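Local coordinates for protein monomethylamine methyltransferase MtmB1 (Methanosarcina barkeri, PDB 1NTH) that catalyses transfer of the methyl group from monomethylamine to the corrinoid cofactor of its partner protein MtmC, a step of methanogenesis from methylamine, at residues 141-146 against 376-381; 155-160 against 363-368; 344-349 against 438-443. One frame throughout, in Å; residues are numbered along the deposited sequence. Where two conformers were deposited one is given.

Contact 1 (141-146 against 376-381)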
loop_
_atom_site.group_PDB
_atom_site.type_symbol
_atom_site.label_atom_id
_atom_site.label_comp_id
_atom_site.label_asym_id
_atom_site.label_seq_id
_atom_site.Cartn_x
_atom_site.Cartn_y
_atom_site.Cartn_z
ATOM N N MET A 141 -13.911 20.219 12.885
ATOM C CA MET A 141 -14.146 18.790 13.053
ATOM C C MET A 141 -15.506 18.483 13.683
ATOM O O MET A 141 -16.251 17.653 13.171
ATOM C CB MET A 141 -13.005 18.146 13.850
ATOM C CG MET A 141 -11.743 17.964 13.011
ATOM S SD MET A 141 -10.465 16.965 13.803
ATOM C CE MET A 141 -11.298 15.406 13.919
ATOM N N PRO A 142 -15.859 19.160 14.793
ATOM C CA PRO A 142 -17.158 18.898 15.423
ATOM C C PRO A 142 -18.329 19.070 14.455
ATOM O O PRO A 142 -19.239 18.246 14.417
ATOM C CB PRO A 142 -17.201 19.921 16.556
ATOM C CG PRO A 142 -15.769 20.026 16.951
ATOM C CD PRO A 142 -15.051 20.071 15.621
ATOM N N VAL A 143 -18.315 20.148 13.678
ATOM C CA VAL A 143 -19.392 20.386 12.728
ATOM C C VAL A 143 -19.532 19.231 11.742
ATOM O O VAL A 143 -20.636 18.754 11.487
ATOM C CB VAL A 143 -19.173 21.697 11.943
ATOM C CG1 VAL A 143 -20.138 21.775 10.770
ATOM C CG2 VAL A 143 -19.387 22.892 12.871
ATOM N N HIS A 144 -18.419 18.774 11.182
ATOM C CA HIS A 144 -18.517 17.675 10.235
ATOM C C HIS A 144 -18.892 16.378 10.934
ATOM O O HIS A 144 -19.569 15.527 10.354
ATOM C CB HIS A 144 -17.221 17.528 9.441
ATOM C CG HIS A 144 -17.014 18.627 8.446
ATOM N ND1 HIS A 144 -16.465 19.845 8.785
ATOM C CD2 HIS A 144 -17.354 18.717 7.138
ATOM C CE1 HIS A 144 -16.477 20.639 7.728
ATOM N NE2 HIS A 144 -17.011 19.980 6.717
ATOM N N MET A 145 -18.475 16.233 12.187
ATOM C CA MET A 145 -18.819 15.035 12.940
ATOM C C MET A 145 -20.332 14.946 13.100
ATOM O O MET A 145 -20.888 13.852 13.175
ATOM C CB MET A 145 -18.134 15.033 14.312
ATOM C CG MET A 145 -17.886 13.632 14.855
ATOM S SD MET A 145 -17.154 13.590 16.503
ATOM C CE MET A 145 -15.677 14.574 16.266
ATOM N N SER A 146 -21.003 16.094 13.157
ATOM C CA SER A 146 -22.451 16.089 13.329
ATOM C C SER A 146 -23.162 15.412 12.160
ATOM O O SER A 146 -24.321 15.021 12.279
ATOM C CB SER A 146 -22.995 17.512 13.534
ATOM O OG SER A 146 -23.063 18.246 12.324
ATOM N N ASP A 376 -20.896 29.007 10.217
ATOM C CA ASP A 376 -21.374 28.000 11.160
ATOM C C ASP A 376 -22.870 27.702 11.175
ATOM O O ASP A 376 -23.350 27.012 12.075
ATOM C CB ASP A 376 -20.905 28.346 12.580
ATOM C CG ASP A 376 -19.391 28.398 12.697
ATOM O OD1 ASP A 376 -18.714 27.643 11.963
ATOM O OD2 ASP A 376 -18.874 29.179 13.527
ATOM N N LYS A 377 -23.614 28.191 10.187
ATOM C CA LYS A 377 -25.045 27.916 10.164
ATOM C C LYS A 377 -25.452 26.720 9.305
ATOM O O LYS A 377 -26.225 26.849 8.355
ATOM C CB LYS A 377 -25.837 29.164 9.752
ATOM C CG LYS A 377 -25.865 30.225 10.852
ATOM C CD LYS A 377 -27.017 31.207 10.692
ATOM C CE LYS A 377 -27.072 32.158 11.881
ATOM N NZ LYS A 377 -28.230 33.096 11.812
ATOM N N THR A 378 -24.916 25.555 9.661
ATOM C CA THR A 378 -25.218 24.291 8.995
ATOM C C THR A 378 -24.972 23.191 10.022
ATOM O O THR A 378 -23.953 23.210 10.714
ATOM C CB THR A 378 -24.290 24.012 7.781
ATOM O OG1 THR A 378 -22.926 23.964 8.220
ATOM C CG2 THR A 378 -24.442 25.087 6.718
ATOM N N THR A 379 -25.902 22.249 10.143
ATOM C CA THR A 379 -25.721 21.145 11.087
ATOM C C THR A 379 -26.265 19.843 10.513
ATOM O O THR A 379 -27.065 19.848 9.575
ATOM C CB THR A 379 -26.440 21.390 12.432
ATOM O OG1 THR A 379 -27.816 21.014 12.310
ATOM C CG2 THR A 379 -26.342 22.853 12.845
ATOM N N GLY A 380 -25.833 18.731 11.097
ATOM C CA GLY A 380 -26.273 17.424 10.643
ATOM C C GLY A 380 -27.769 17.184 10.719
ATOM O O GLY A 380 -28.285 16.306 10.035
ATOM N N MET A 381 -28.475 17.950 11.546
ATOM C CA MET A 381 -29.923 17.780 11.665
ATOM C C MET A 381 -30.635 18.010 10.336
ATOM O O MET A 381 -31.602 17.321 10.025
ATOM C CB MET A 381 -30.497 18.731 12.721
ATOM C CG MET A 381 -30.259 18.289 14.157
ATOM S SD MET A 381 -31.158 16.776 14.601
ATOM C CE MET A 381 -32.705 17.467 15.223
#
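The backbones of 141-146 and 376-381 come together most closely at Ser146 and Gly380, with CA atoms 4.9 Å apart. The first segment is helical throughout, whereas the second is loop leading into the helix that Thr379 caps. Glycine fits here because a CB would point at the helix and run into Ser146 O; instead, Gly380 CA offers a hydrogen to that oxygen, a CA-H...O contact of 3.5 Å with an almost straight 170° at the hydrogen. Ser146 OG works in two directions. Ser146 OG donates to Val143 O one turn back (2.6 Å), only 15° off the carbonyl plane, and accepts from Gly380 N (3.1 Å), a bent bond of 138°. Its first torsion puts OG between the backbone N and the carbonyl carbon, where both partners can be met. Replacing the serine by alanine would take away the acceptor of Gly380 N and is likely to leave Val143 O with only the weak backbone bond from Ser146 N. One turn earlier in the helix, Val143 lays its CG1 against Thr378 O at 4.1 Å, and that buried carbonyl oxygen has no polar partner in the model. Thr379 OG1, at the N-cap, accepts from Met381 N (3.2 Å); its outside partner is Glu382. Tyr429 of strand 429-430 touches both Ser146 and Thr379, and Phe425 of helix 425-428 lies on Val143. Helix 140-148 also packs on helix 174-193 through Met141 and Met145, residues that reach Leu186 and Arg165 of the second subunit.

Contact 2 (155-160 against 363-368)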
loop_
_atom_site.group_PDB
_atom_site.type_symbol
_atom_site.label_atom_id
_atom_site.label_comp_id
_atom_site.label_asym_id
_atom_site.label_seq_id
_atom_site.Cartn_x
_atom_site.Cartn_y
_atom_site.Cartn_z
ATOM N N THR A 155 -22.139 9.867 2.708
ATOM C CA THR A 155 -20.865 10.501 2.378
ATOM C C THR A 155 -20.918 11.928 2.902
ATOM O O THR A 155 -21.988 12.410 3.288
ATOM C CB THR A 155 -20.620 10.544 0.849
ATOM O OG1 THR A 155 -21.644 11.328 0.222
ATOM C CG2 THR A 155 -20.644 9.140 0.267
ATOM N N ILE A 156 -19.775 12.604 2.907
ATOM C CA ILE A 156 -19.707 13.973 3.412
ATOM C C ILE A 156 -19.422 14.990 2.313
ATOM O O ILE A 156 -18.606 14.738 1.431
ATOM C CB ILE A 156 -18.565 14.131 4.457
ATOM C CG1 ILE A 156 -18.764 13.162 5.629
ATOM C CG2 ILE A 156 -18.488 15.584 4.937
ATOM C CD1 ILE A 156 -20.028 13.391 6.436
ATOM N N VAL A 157 -20.112 16.127 2.350
ATOM C CA VAL A 157 -19.810 17.197 1.407
ATOM C C VAL A 157 -19.135 18.252 2.286
ATOM O O VAL A 157 -19.730 18.779 3.228
ATOM C CB VAL A 157 -21.062 17.770 0.695
ATOM C CG1 VAL A 157 -22.176 18.062 1.686
ATOM C CG2 VAL A 157 -20.668 19.029 -0.064
ATOM N N ASN A 158 -17.876 18.535 1.975
ATOM C CA ASN A 158 -17.055 19.456 2.753
ATOM C C ASN A 158 -17.514 20.896 2.931
ATOM O O ASN A 158 -18.119 21.498 2.042
ATOM C CB ASN A 158 -15.639 19.492 2.177
ATOM C CG ASN A 158 -14.990 18.121 2.120
ATOM O OD1 ASN A 158 -15.584 17.115 2.522
ATOM N ND2 ASN A 158 -13.762 18.076 1.618
ATOM N N GLY A 159 -17.189 21.441 4.098
ATOM C CA GLY A 159 -17.484 22.830 4.387
ATOM C C GLY A 159 -16.221 23.596 4.019
ATOM O O GLY A 159 -15.219 22.993 3.615
ATOM N N VAL A 160 -16.257 24.916 4.155
ATOM C CA VAL A 160 -15.113 25.765 3.838
ATOM C C VAL A 160 -14.461 26.260 5.128
ATOM O O VAL A 160 -15.150 26.739 6.023
ATOM C CB VAL A 160 -15.563 26.994 2.999
ATOM C CG1 VAL A 160 -14.479 28.067 3.001
ATOM C CG2 VAL A 160 -15.874 26.558 1.572
ATOM N N ILE A 363 -27.788 11.136 -6.030
ATOM C CA ILE A 363 -27.164 11.718 -4.849
ATOM C C ILE A 363 -27.813 13.033 -4.412
ATOM O O ILE A 363 -28.140 13.880 -5.243
ATOM C CB ILE A 363 -25.661 11.989 -5.111
ATOM C CG1 ILE A 363 -24.944 10.674 -5.450
ATOM C CG2 ILE A 363 -25.027 12.651 -3.891
ATOM C CD1 ILE A 363 -23.498 10.859 -5.900
ATOM N N LEU A 364 -28.005 13.186 -3.105
ATOM C CA LEU A 364 -28.565 14.411 -2.531
ATOM C C LEU A 364 -27.414 15.028 -1.741
ATOM O O LEU A 364 -26.900 14.407 -0.809
ATOM C CB LEU A 364 -29.727 14.088 -1.586
ATOM C CG LEU A 364 -30.824 13.163 -2.116
ATOM C CD1 LEU A 364 -31.949 13.073 -1.086
ATOM C CD2 LEU A 364 -31.350 13.695 -3.435
ATOM N N SER A 365 -27.006 16.241 -2.105
ATOM C CA SER A 365 -25.885 16.902 -1.436
ATOM C C SER A 365 -26.355 18.151 -0.678
ATOM O O SER A 365 -26.606 19.194 -1.283
ATOM C CB SER A 365 -24.827 17.280 -2.484
ATOM O OG SER A 365 -23.563 17.542 -1.895
ATOM N N GLY A 366 -26.468 18.035 0.644
ATOM C CA GLY A 366 -26.923 19.155 1.457
ATOM C C GLY A 366 -26.452 19.064 2.898
ATOM O O GLY A 366 -25.803 18.091 3.269
ATOM N N VAL A 367 -26.812 20.032 3.741
ATOM C CA VAL A 367 -27.662 21.160 3.370
ATOM C C VAL A 367 -26.968 22.486 3.685
ATOM O O VAL A 367 -26.521 22.704 4.809
ATOM C CB VAL A 367 -28.991 21.099 4.163
ATOM C CG1 VAL A 367 -29.844 22.321 3.868
ATOM C CG2 VAL A 367 -29.740 19.812 3.823
ATOM N N ALA A 368 -26.871 23.368 2.695
ATOM C CA ALA A 368 -26.237 24.661 2.919
ATOM C C ALA A 368 -27.297 25.636 3.427
ATOM O O ALA A 368 -27.765 26.509 2.695
ATOM C CB ALA A 368 -25.622 25.173 1.637
#
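Val157 and Ser365 carry this contact, their CA atoms 6.7 Å apart. Walking along 155-160, Thr155 comes first: its OG1 is hydrogen-bonded to Gln127 NE2, while the other end of the same amide, OE1, is hydrogen-bonded to Ser365 OG. Gln127 thus ties the two segments together from strand 125-128, which pairs in parallel with both 155-156 and 363-366. Ile156 turns away, onto helix 174-193. Val157 then points back toward 363-368 and sets its branch point over the serine hydroxyl, with CB 3.6 Å from Ser365 OG. Val157 CG2 lies 3.7 Å from Ser365 OG. With chi1 at 47°, Val157 CG1 sits between the backbone N and the carbonyl carbon and also reaches, at 4.0 Å, Gly366 O, the carbonyl oxygen of the cis peptide leading into Val367. The valine offers only hydrocarbon to a hydroxyl whose hydrogen bonds go elsewhere, and none crosses between the segments. Ser365 OG, swung opposite the backbone N (chi1 -162°), bonds to O2 of the pyrrolysine at position 202 besides Gln127, which probably fixes its rotation. Beyond Val157 the chain departs, and Asn158 ND2 is hydrogen-bonded to Glu183. The two strands flank 125-128 in the parallel barrel of a TIM-barrel fold, and they meet near their C-terminal ends, where such barrels carry their active sites, here beside the UAG-encoded pyrrolysine.

Contact 3 (344-349 against 438-443)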
loop_
_atom_site.group_PDB
_atom_site.type_symbol
_atom_site.label_atom_id
_atom_site.label_comp_id
_atom_site.label_asym_id
_atom_site.label_seq_id
_atom_site.Cartn_x
_atom_site.Cartn_y
_atom_site.Cartn_z
ATOM N N MET A 344 -38.947 26.285 8.894
ATOM C CA MET A 344 -38.886 26.587 7.471
ATOM C C MET A 344 -37.697 25.918 6.789
ATOM O O MET A 344 -37.840 25.353 5.706
ATOM C CB MET A 344 -38.823 28.095 7.228
ATOM C CG MET A 344 -38.939 28.449 5.752
ATOM S SD MET A 344 -39.028 30.216 5.438
ATOM C CE MET A 344 -38.607 30.293 3.690
ATOM N N CYS A 345 -36.527 25.986 7.416
ATOM C CA CYS A 345 -35.335 25.374 6.840
ATOM C C CYS A 345 -35.584 23.896 6.557
ATOM O O CYS A 345 -35.299 23.401 5.466
ATOM C CB CYS A 345 -34.146 25.525 7.792
ATOM S SG CYS A 345 -32.607 24.774 7.182
ATOM N N LEU A 346 -36.126 23.192 7.544
ATOM C CA LEU A 346 -36.407 21.772 7.391
ATOM C C LEU A 346 -37.447 21.500 6.309
ATOM O O LEU A 346 -37.317 20.544 5.547
ATOM C CB LEU A 346 -36.871 21.177 8.726
ATOM C CG LEU A 346 -35.845 21.250 9.861
ATOM C CD1 LEU A 346 -36.415 20.591 11.111
ATOM C CD2 LEU A 346 -34.549 20.552 9.434
ATOM N N LEU A 347 -38.477 22.339 6.233
ATOM C CA LEU A 347 -39.512 22.152 5.224
ATOM C C LEU A 347 -38.984 22.456 3.825
ATOM O O LEU A 347 -39.369 21.803 2.855
ATOM C CB LEU A 347 -40.730 23.036 5.530
ATOM C CG LEU A 347 -41.515 22.664 6.792
ATOM C CD1 LEU A 347 -42.666 23.645 6.986
ATOM C CD2 LEU A 347 -42.045 21.243 6.675
ATOM N N GLU A 348 -38.106 23.450 3.722
ATOM C CA GLU A 348 -37.523 23.813 2.434
ATOM C C GLU A 348 -36.682 22.650 1.915
ATOM O O GLU A 348 -36.817 22.232 0.764
ATOM C CB GLU A 348 -36.632 25.050 2.575
ATOM C CG GLU A 348 -37.369 26.382 2.622
ATOM C CD GLU A 348 -36.407 27.555 2.726
ATOM O OE1 GLU A 348 -35.958 27.870 3.850
ATOM O OE2 GLU A 348 -36.083 28.153 1.676
ATOM N N ALA A 349 -35.815 22.128 2.776
ATOM C CA ALA A 349 -34.956 21.014 2.395
ATOM C C ALA A 349 -35.801 19.784 2.079
ATOM O O ALA A 349 -35.473 19.013 1.177
ATOM C CB ALA A 349 -33.973 20.705 3.517
ATOM N N GLU A 438 -32.452 20.028 22.803
ATOM C CA GLU A 438 -33.838 19.583 22.844
ATOM C C GLU A 438 -34.676 20.530 21.993
ATOM O O GLU A 438 -35.662 20.124 21.380
ATOM C CB GLU A 438 -34.350 19.572 24.286
ATOM C CG GLU A 438 -33.812 18.422 25.124
ATOM C CD GLU A 438 -34.195 18.537 26.585
ATOM O OE1 GLU A 438 -35.241 19.157 26.879
ATOM O OE2 GLU A 438 -33.460 17.998 27.441
ATOM N N GLU A 439 -34.268 21.794 21.955
ATOM C CA GLU A 439 -34.971 22.796 21.166
ATOM C C GLU A 439 -35.012 22.370 19.701
ATOM O O GLU A 439 -36.066 22.388 19.068
ATOM C CB GLU A 439 -34.273 24.151 21.272
ATOM C CG GLU A 439 -34.974 25.264 20.509
ATOM C CD GLU A 439 -34.141 26.528 20.418
ATOM O OE1 GLU A 439 -33.606 26.969 21.457
ATOM O OE2 GLU A 439 -34.024 27.088 19.307
ATOM N N TYR A 440 -33.859 21.986 19.162
ATOM C CA TYR A 440 -33.795 21.571 17.765
ATOM C C TYR A 440 -34.630 20.315 17.544
ATOM O O TYR A 440 -35.340 20.195 16.547
ATOM C CB TYR A 440 -32.346 21.300 17.339
ATOM C CG TYR A 440 -32.103 21.518 15.856
ATOM C CD1 TYR A 440 -33.152 21.430 14.937
ATOM C CD2 TYR A 440 -30.831 21.825 15.371
ATOM C CE1 TYR A 440 -32.945 21.647 13.575
ATOM C CE2 TYR A 440 -30.612 22.044 14.003
ATOM C CZ TYR A 440 -31.673 21.955 13.117
ATOM O OH TYR A 440 -31.477 22.191 11.774
ATOM N N MET A 441 -34.544 19.373 18.474
ATOM C CA MET A 441 -35.302 18.138 18.356
ATOM C C MET A 441 -36.801 18.419 18.287
ATOM O O MET A 441 -37.531 17.756 17.551
ATOM C CB MET A 441 -34.979 17.216 19.531
ATOM C CG MET A 441 -33.556 16.674 19.486
ATOM S SD MET A 441 -33.055 15.831 20.994
ATOM C CE MET A 441 -34.031 14.353 20.895
ATOM N N GLN A 442 -37.253 19.415 19.045
ATOM C CA GLN A 442 -38.666 19.780 19.050
ATOM C C GLN A 442 -39.056 20.409 17.716
ATOM O O GLN A 442 -40.136 20.141 17.188
ATOM C CB GLN A 442 -38.960 20.757 20.192
ATOM C CG GLN A 442 -38.860 20.145 21.583
ATOM C CD GLN A 442 -39.090 21.162 22.688
ATOM O OE1 GLN A 442 -39.694 22.210 22.466
ATOM N NE2 GLN A 442 -38.618 20.847 23.889
ATOM N N VAL A 443 -38.174 21.243 17.174
ATOM C CA VAL A 443 -38.420 21.891 15.891
ATOM C C VAL A 443 -38.511 20.813 14.813
ATOM O O VAL A 443 -39.379 20.857 13.941
ATOM C CB VAL A 443 -37.280 22.875 15.534
ATOM C CG1 VAL A 443 -37.442 23.378 14.107
ATOM C CG2 VAL A 443 -37.286 24.049 16.500
#
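Tyr440 reaches past Leu346 to hydrogen-bond Glu382 OE2 with its OH, and that carboxylate oxygen is shared with the hydroxyl of Thr379. One acidic oxygen thus holds two hydroxyl groups, which probably fixes the direction of the phenol. The leucine meets the tyrosine along its rim: Leu346 CD2 lies 4.2 Å from Tyr440 OH, and Leu346 CD1 sits at the ring edge, close to the ring plane, 4.4 Å from Tyr440 CE1. The contact is therefore aliphatic against edge, with no methyl over the ring face. No hydrogen bond passes between 344-349 and 438-443.

The backbones are well separated, with the closest CA atoms, those of Leu346 and Val443, 8.7 Å apart, so side chains span the gap. Leu346 does most of this from its side. Its chi1 of -62° places CG opposite the carbonyl carbon, and the extended branch then carries Leu346 CD1 to Val443 CG1 at 4.2 Å and to Val443 O at 4.1 Å. One methyl thereby touches both the tyrosine edge and the valine, three residues apart on the facing helix. Tyr440 leaves its own helix with CG roughly opposite the backbone N (chi1 -152°), a torsion that sends the ring across toward 344-349.

Further contacts of Leu346 with Tyr444 and Ala447 continue the helix pairing, while Met385 of helix 380-393 touches it too. Met441 packs on Phe3 of the third subunit. This is helix-to-helix packing in the outer layer of the TIM barrel: helix 343-359 is the crossover between parallel strands 330-333 and 363-366, and the C-terminal helix 438-454 lies against it.

Along the chain the segments run 141-146, 155-160, 344-349, 363-368, 376-381, 438-443, so contact 2 is nested inside the loop closed by contact 1, and contact 3 crosses both. Contact 2 lies deepest, among the barrel strands. The centres of contacts 1 and 2 are about 11 Å apart. Those of contacts 2 and 3 are about 18 Å apart, and those of contacts 1 and 3 about 15 Å. His144 NE2 probably hydrogen-bonds Gly159 N (3.0 Å), joining contact 1 to contact 2, and Met381 CB packs on Tyr440 CZ at 3.5 Å, joining contact 1 to contact 3. Helix 380-393 follows strand 363-366, and contact 1 touches both the barrel strands' contact 2 and the helix pair of contact 3.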